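Local coordinates for protein CurH (PDB 3KG7) that probably catalyses the dehydration of a beta-hydroxyacyl intermediate during assembly of the polyketide curacin, as the dehydratase domain of a synthase module, at residues R172-E186 and P241-R253. Sequence-based numbering, arbitrary orientation.
Sequences RQAWIGEETSLLEIE and PSRFYAYVEEPSR
In the antiparallel beta-sheet of one hotdog unit of the double hotdog fold, strand 181-186 pairs with strand 243-248, their axes 160° apart. Six backbone hydrogen bonds join the hydrogen-bonded pairs Ser-181/Val-248, Leu-183/Ala-246 and Ile-185/Phe-244; Ile-185 N reaches Phe-244 O at 2.8 Å. On the face that carries Tyr-245, the side chain of Glu-184 runs alongside this ring and points the same way, Glu-184 CG lying 3.7 Å from Tyr-245 CE1, with the carboxylate nearly perpendicular to the ring (89°). Trp-175 CZ3 meets the edge of the Tyr-245 ring, and Leu-182 CD1 sits 3.8 Å from Tyr-245 CB and also touches Tyr-247 CD1. Were Tyr-245 an alanine, a gap would probably open between Trp-175, Leu-182 and the aliphatic part of Glu-184, leaving the last freer to turn. Glu-184 OE2 stands over the centre of the Arg-243 guanidinium, 3.8 Å from Arg-243 NE, so this long salt bridge acts through charge, without a directed N-H bond. On the other face, Phe-244 CG lies between its backbone N and carbonyl carbon (chi1 63°), which swings the ring across toward the neighbouring strand, where Ile-185 CB rests over its face, 4.2 Å from the centroid, and Ile-185 CD1 packs on Ala-246 CB at 3.8 Å. Helix 202-207 covers this face through Leu-204, which touches Ile-185 and Phe-244, while helix 138-144 packs against Tyr-245, Leu-182 and Trp-175; strands 171-176 and 260-268 continue the sheet on either side.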
loop_
_atom_site.group_PDB
_atom_site.type_symbol
_atom_site.label_atom_id
_atom_site.label_comp_id
_atom_site.label_asym_id
_atom_site.label_seq_id
_atom_site.Cartn_x
_atom_site.Cartn_y
_atom_site.Cartn_z
ATOM N N ARG C 172 8.464 -11.059 36.502
ATOM C CA ARG C 172 9.275 -11.943 37.331
ATOM C C ARG C 172 9.062 -11.692 38.829
ATOM O O ARG C 172 8.908 -12.639 39.605
ATOM C CB ARG C 172 10.758 -11.821 36.963
ATOM C CG ARG C 172 11.570 -13.066 37.297
ATOM C CD ARG C 172 13.014 -12.987 36.798
ATOM N NE ARG C 172 13.586 -14.325 36.622
ATOM C CZ ARG C 172 14.145 -15.052 37.589
ATOM N NH1 ARG C 172 14.232 -14.584 38.828
ATOM N NH2 ARG C 172 14.623 -16.258 37.313
ATOM N N GLN C 173 9.050 -10.421 39.226
ATOM C CA GLN C 173 8.880 -10.049 40.633
ATOM C C GLN C 173 8.185 -8.696 40.771
ATOM O O GLN C 173 8.361 -7.811 39.932
ATOM C CB GLN C 173 10.238 -10.031 41.345
ATOM C CG GLN C 173 10.169 -10.147 42.865
ATOM C CD GLN C 173 9.824 -11.546 43.343
ATOM O OE1 GLN C 173 10.194 -12.539 42.715
ATOM N NE2 GLN C 173 9.114 -11.631 44.464
ATOM N N ALA C 174 7.398 -8.544 41.830
ATOM C CA ALA C 174 6.685 -7.299 42.086
ATOM C C ALA C 174 6.922 -6.787 43.506
ATOM O O ALA C 174 6.923 -7.564 44.463
ATOM C CB ALA C 174 5.204 -7.486 41.827
ATOM N N TRP C 175 7.135 -5.479 43.633
ATOM C CA TRP C 175 7.248 -4.838 44.940
ATOM C C TRP C 175 6.227 -3.711 45.062
ATOM O O TRP C 175 5.831 -3.112 44.062
ATOM C CB TRP C 175 8.658 -4.287 45.156
ATOM C CG TRP C 175 9.758 -5.317 45.154
ATOM C CD1 TRP C 175 10.280 -5.961 46.240
ATOM C CD2 TRP C 175 10.488 -5.799 44.013
ATOM N NE1 TRP C 175 11.281 -6.820 45.849
ATOM C CE2 TRP C 175 11.427 -6.741 44.487
ATOM C CE3 TRP C 175 10.438 -5.527 42.640
ATOM C CZ2 TRP C 175 12.309 -7.417 43.634
ATOM C CZ3 TRP C 175 11.317 -6.200 41.793
ATOM C CH2 TRP C 175 12.239 -7.132 42.295
ATOM N N ILE C 176 5.812 -3.424 46.293
ATOM C CA ILE C 176 4.825 -2.378 46.559
ATOM C C ILE C 176 5.152 -1.551 47.812
ATOM O O ILE C 176 5.543 -2.092 48.848
ATOM C CB ILE C 176 3.377 -2.967 46.643
ATOM C CG1 ILE C 176 2.316 -1.866 46.530
ATOM C CG2 ILE C 176 3.172 -3.819 47.907
ATOM C CD1 ILE C 176 2.021 -1.462 45.109
ATOM N N GLY C 177 5.008 -0.237 47.687
ATOM C CA GLY C 177 5.088 0.671 48.820
ATOM C C GLY C 177 3.771 1.407 48.957
ATOM O O GLY C 177 2.807 1.104 48.243
ATOM N N GLU C 178 3.723 2.372 49.872
ATOM C CA GLU C 178 2.528 3.194 50.034
ATOM C C GLU C 178 2.415 4.243 48.930
ATOM O O GLU C 178 1.310 4.572 48.487
ATOM C CB GLU C 178 2.501 3.843 51.410
ATOM C CG GLU C 178 2.261 2.850 52.528
ATOM C CD GLU C 178 1.926 3.523 53.836
ATOM O OE1 GLU C 178 2.258 4.717 53.993
ATOM O OE2 GLU C 178 1.328 2.858 54.711
ATOM N N GLU C 179 3.564 4.738 48.477
ATOM C CA GLU C 179 3.613 5.777 47.455
ATOM C C GLU C 179 4.166 5.299 46.108
ATOM O O GLU C 179 3.867 5.894 45.070
ATOM C CB GLU C 179 4.408 6.984 47.961
ATOM C CG GLU C 179 3.730 7.709 49.117
ATOM C CD GLU C 179 4.448 8.989 49.529
ATOM O OE1 GLU C 179 4.789 9.125 50.726
ATOM O OE2 GLU C 179 4.668 9.862 48.661
ATOM N N THR C 180 4.964 4.230 46.124
ATOM C CA THR C 180 5.635 3.740 44.912
ATOM C C THR C 180 5.373 2.254 44.618
ATOM O O THR C 180 4.945 1.504 45.501
ATOM C CB THR C 180 7.175 3.986 44.961
ATOM O OG1 THR C 180 7.734 3.364 46.125
ATOM C CG2 THR C 180 7.498 5.477 44.984
ATOM N N SER C 181 5.626 1.847 43.370
ATOM C CA SER C 181 5.564 0.438 42.965
ATOM C C SER C 181 6.697 0.095 42.005
ATOM O O SER C 181 7.169 0.960 41.264
ATOM C CB SER C 181 4.213 0.104 42.321
ATOM O OG SER C 181 4.083 0.681 41.031
ATOM N N LEU C 182 7.125 -1.166 42.011
ATOM C CA LEU C 182 8.177 -1.628 41.097
ATOM C C LEU C 182 7.938 -3.042 40.562
ATOM O O LEU C 182 7.659 -3.964 41.333
ATOM C CB LEU C 182 9.551 -1.550 41.775
ATOM C CG LEU C 182 10.802 -1.846 40.934
ATOM C CD1 LEU C 182 11.144 -0.689 39.999
ATOM C CD2 LEU C 182 11.983 -2.164 41.841
ATOM N N LEU C 183 8.065 -3.199 39.245
ATOM C CA LEU C 183 7.950 -4.504 38.583
ATOM C C LEU C 183 9.270 -4.917 37.931
ATOM O O LEU C 183 9.882 -4.133 37.201
ATOM C CB LEU C 183 6.856 -4.478 37.506
ATOM C CG LEU C 183 5.377 -4.390 37.899
ATOM C CD1 LEU C 183 4.508 -4.052 36.696
ATOM C CD2 LEU C 183 4.904 -5.678 38.540
ATOM N N GLU C 184 9.704 -6.148 38.195
ATOM C CA GLU C 184 10.842 -6.729 37.484
ATOM C C GLU C 184 10.317 -7.528 36.295
ATOM O O GLU C 184 9.554 -8.484 36.471
ATOM C CB GLU C 184 11.678 -7.614 38.416
ATOM C CG GLU C 184 12.927 -8.219 37.771
ATOM C CD GLU C 184 13.775 -9.019 38.750
ATOM O OE1 GLU C 184 14.218 -8.447 39.771
ATOM O OE2 GLU C 184 14.006 -10.221 38.491
ATOM N N ILE C 185 10.727 -7.131 35.094
ATOM C CA ILE C 185 10.159 -7.673 33.863
ATOM C C ILE C 185 11.215 -8.364 33.003
ATOM O O ILE C 185 12.303 -7.824 32.799
ATOM C CB ILE C 185 9.431 -6.569 33.069
ATOM C CG1 ILE C 185 8.204 -6.093 33.852
ATOM C CG2 ILE C 185 9.016 -7.060 31.696
ATOM C CD1 ILE C 185 7.750 -4.696 33.492
ATOM N N GLU C 186 10.878 -9.560 32.517
ATOM C CA GLU C 186 11.741 -10.359 31.646
ATOM C C GLU C 186 10.927 -10.931 30.479
ATOM O O GLU C 186 9.696 -10.900 30.506
ATOM C CB GLU C 186 12.405 -11.497 32.440
ATOM C CG GLU C 186 11.438 -12.612 32.883
ATOM C CD GLU C 186 12.140 -13.879 33.374
ATOM O OE1 GLU C 186 13.283 -14.151 32.941
ATOM O OE2 GLU C 186 11.534 -14.612 34.190
ATOM N N PRO C 241 16.405 -4.298 27.406
ATOM C CA PRO C 241 17.302 -5.400 27.719
ATOM C C PRO C 241 16.489 -6.642 28.086
ATOM O O PRO C 241 15.261 -6.555 28.224
ATOM C CB PRO C 241 18.065 -4.896 28.946
ATOM C CG PRO C 241 17.727 -3.448 29.071
ATOM C CD PRO C 241 16.391 -3.292 28.478
ATOM N N SER C 242 17.165 -7.779 28.244
ATOM C CA SER C 242 16.500 -9.052 28.554
ATOM C C SER C 242 15.753 -8.989 29.883
ATOM O O SER C 242 14.766 -9.702 30.087
ATOM C CB SER C 242 17.519 -10.193 28.564
ATOM O OG SER C 242 18.647 -9.855 29.356
ATOM N N ARG C 243 16.234 -8.120 30.769
ATOM C CA ARG C 243 15.619 -7.876 32.068
ATOM C C ARG C 243 15.665 -6.381 32.410
ATOM O O ARG C 243 16.712 -5.740 32.296
ATOM C CB ARG C 243 16.335 -8.716 33.135
ATOM C CG ARG C 243 16.040 -8.340 34.579
ATOM C CD ARG C 243 16.904 -9.138 35.542
ATOM N NE ARG C 243 16.488 -10.538 35.606
ATOM C CZ ARG C 243 16.938 -11.420 36.494
ATOM N NH1 ARG C 243 17.830 -11.059 37.409
ATOM N NH2 ARG C 243 16.489 -12.669 36.472
ATOM N N PHE C 244 14.519 -5.837 32.819
ATOM C CA PHE C 244 14.399 -4.423 33.185
ATOM C C PHE C 244 13.277 -4.212 34.199
ATOM O O PHE C 244 12.619 -5.169 34.613
ATOM C CB PHE C 244 14.167 -3.554 31.948
ATOM C CG PHE C 244 12.879 -3.850 31.225
ATOM C CD1 PHE C 244 11.753 -3.061 31.436
ATOM C CD2 PHE C 244 12.792 -4.913 30.321
ATOM C CE1 PHE C 244 10.554 -3.329 30.763
ATOM C CE2 PHE C 244 11.599 -5.185 29.646
ATOM C CZ PHE C 244 10.480 -4.388 29.869
ATOM N N TYR C 245 13.056 -2.957 34.581
ATOM C CA TYR C 245 12.100 -2.620 35.631
ATOM C C TYR C 245 11.064 -1.582 35.190
ATOM O O TYR C 245 11.332 -0.741 34.324
ATOM C CB TYR C 245 12.844 -2.130 36.882
ATOM C CG TYR C 245 13.806 -3.148 37.468
ATOM C CD1 TYR C 245 13.382 -4.059 38.438
ATOM C CD2 TYR C 245 15.142 -3.199 37.053
ATOM C CE1 TYR C 245 14.254 -4.995 38.974
ATOM C CE2 TYR C 245 16.025 -4.135 37.586
ATOM C CZ TYR C 245 15.570 -5.030 38.544
ATOM O OH TYR C 245 16.433 -5.956 39.078
ATOM N N ALA C 246 9.879 -1.654 35.789
ATOM C CA ALA C 246 8.852 -0.635 35.608
ATOM C C ALA C 246 8.594 0.014 36.957
ATOM O O ALA C 246 8.248 -0.671 37.923
ATOM C CB ALA C 246 7.580 -1.242 35.046
ATOM N N TYR C 247 8.761 1.332 37.015
ATOM C CA TYR C 247 8.767 2.079 38.269
ATOM C C TYR C 247 7.672 3.149 38.263
ATOM O O TYR C 247 7.637 4.003 37.381
ATOM C CB TYR C 247 10.162 2.703 38.448
ATOM C CG TYR C 247 10.446 3.369 39.774
ATOM C CD1 TYR C 247 10.146 2.737 40.983
ATOM C CD2 TYR C 247 11.058 4.625 39.823
ATOM C CE1 TYR C 247 10.420 3.350 42.207
ATOM C CE2 TYR C 247 11.342 5.247 41.049
ATOM C CZ TYR C 247 11.017 4.601 42.228
ATOM O OH TYR C 247 11.283 5.201 43.432
ATOM N N VAL C 248 6.768 3.083 39.235
ATOM C CA VAL C 248 5.707 4.086 39.373
ATOM C C VAL C 248 5.951 4.892 40.648
ATOM O O VAL C 248 6.034 4.325 41.738
ATOM C CB VAL C 248 4.292 3.440 39.369
ATOM C CG1 VAL C 248 3.199 4.503 39.465
ATOM C CG2 VAL C 248 4.098 2.594 38.122
ATOM N N GLU C 249 6.070 6.210 40.500
ATOM C CA GLU C 249 6.491 7.087 41.602
ATOM C C GLU C 249 5.343 7.655 42.437
ATOM O O GLU C 249 5.532 7.962 43.614
ATOM C CB GLU C 249 7.382 8.218 41.079
ATOM C CG GLU C 249 8.779 7.758 40.681
ATOM C CD GLU C 249 9.471 8.711 39.716
ATOM O OE1 GLU C 249 9.712 9.882 40.082
ATOM O OE2 GLU C 249 9.792 8.285 38.586
ATOM N N GLU C 250 4.164 7.805 41.838
ATOM C CA GLU C 250 2.986 8.280 42.580
ATOM C C GLU C 250 1.722 7.471 42.266
ATOM O O GLU C 250 1.601 6.922 41.168
ATOM C CB GLU C 250 2.767 9.796 42.408
ATOM C CG GLU C 250 2.903 10.345 40.992
ATOM C CD GLU C 250 2.769 11.863 40.942
ATOM O OE1 GLU C 250 1.681 12.384 41.266
ATOM O OE2 GLU C 250 3.750 12.539 40.570
ATOM N N PRO C 251 0.795 7.362 43.247
ATOM C CA PRO C 251 -0.473 6.650 43.038
ATOM C C PRO C 251 -1.298 7.218 41.882
ATOM O O PRO C 251 -1.162 8.393 41.534
ATOM C CB PRO C 251 -1.207 6.841 44.370
ATOM C CG PRO C 251 -0.123 7.067 45.365
ATOM C CD PRO C 251 0.903 7.868 44.631
ATOM N N SER C 252 -2.141 6.372 41.299
ATOM C CA SER C 252 -2.944 6.740 40.133
ATOM C C SER C 252 -3.911 7.885 40.427
ATOM O O SER C 252 -4.574 7.898 41.462
ATOM C CB SER C 252 -3.708 5.523 39.597
ATOM O OG SER C 252 -4.433 4.875 40.627
ATOM N N ARG C 253 -3.969 8.847 39.511
ATOM C CA ARG C 253 -4.923 9.946 39.602
ATOM C C ARG C 253 -6.284 9.507 39.082
ATOM O O ARG C 253 -6.401 8.954 37.989
ATOM C CB ARG C 253 -4.421 11.183 38.852
ATOM C CG ARG C 253 -3.185 11.839 39.488
ATOM C CD ARG C 253 -2.697 13.071 38.717
ATOM N NE ARG C 253 -2.803 12.906 37.269
ATOM C CZ ARG C 253 -1.980 12.168 36.530
ATOM N NH1 ARG C 253 -0.974 11.511 37.093
ATOM N NH2 ARG C 253 -2.170 12.082 35.220
#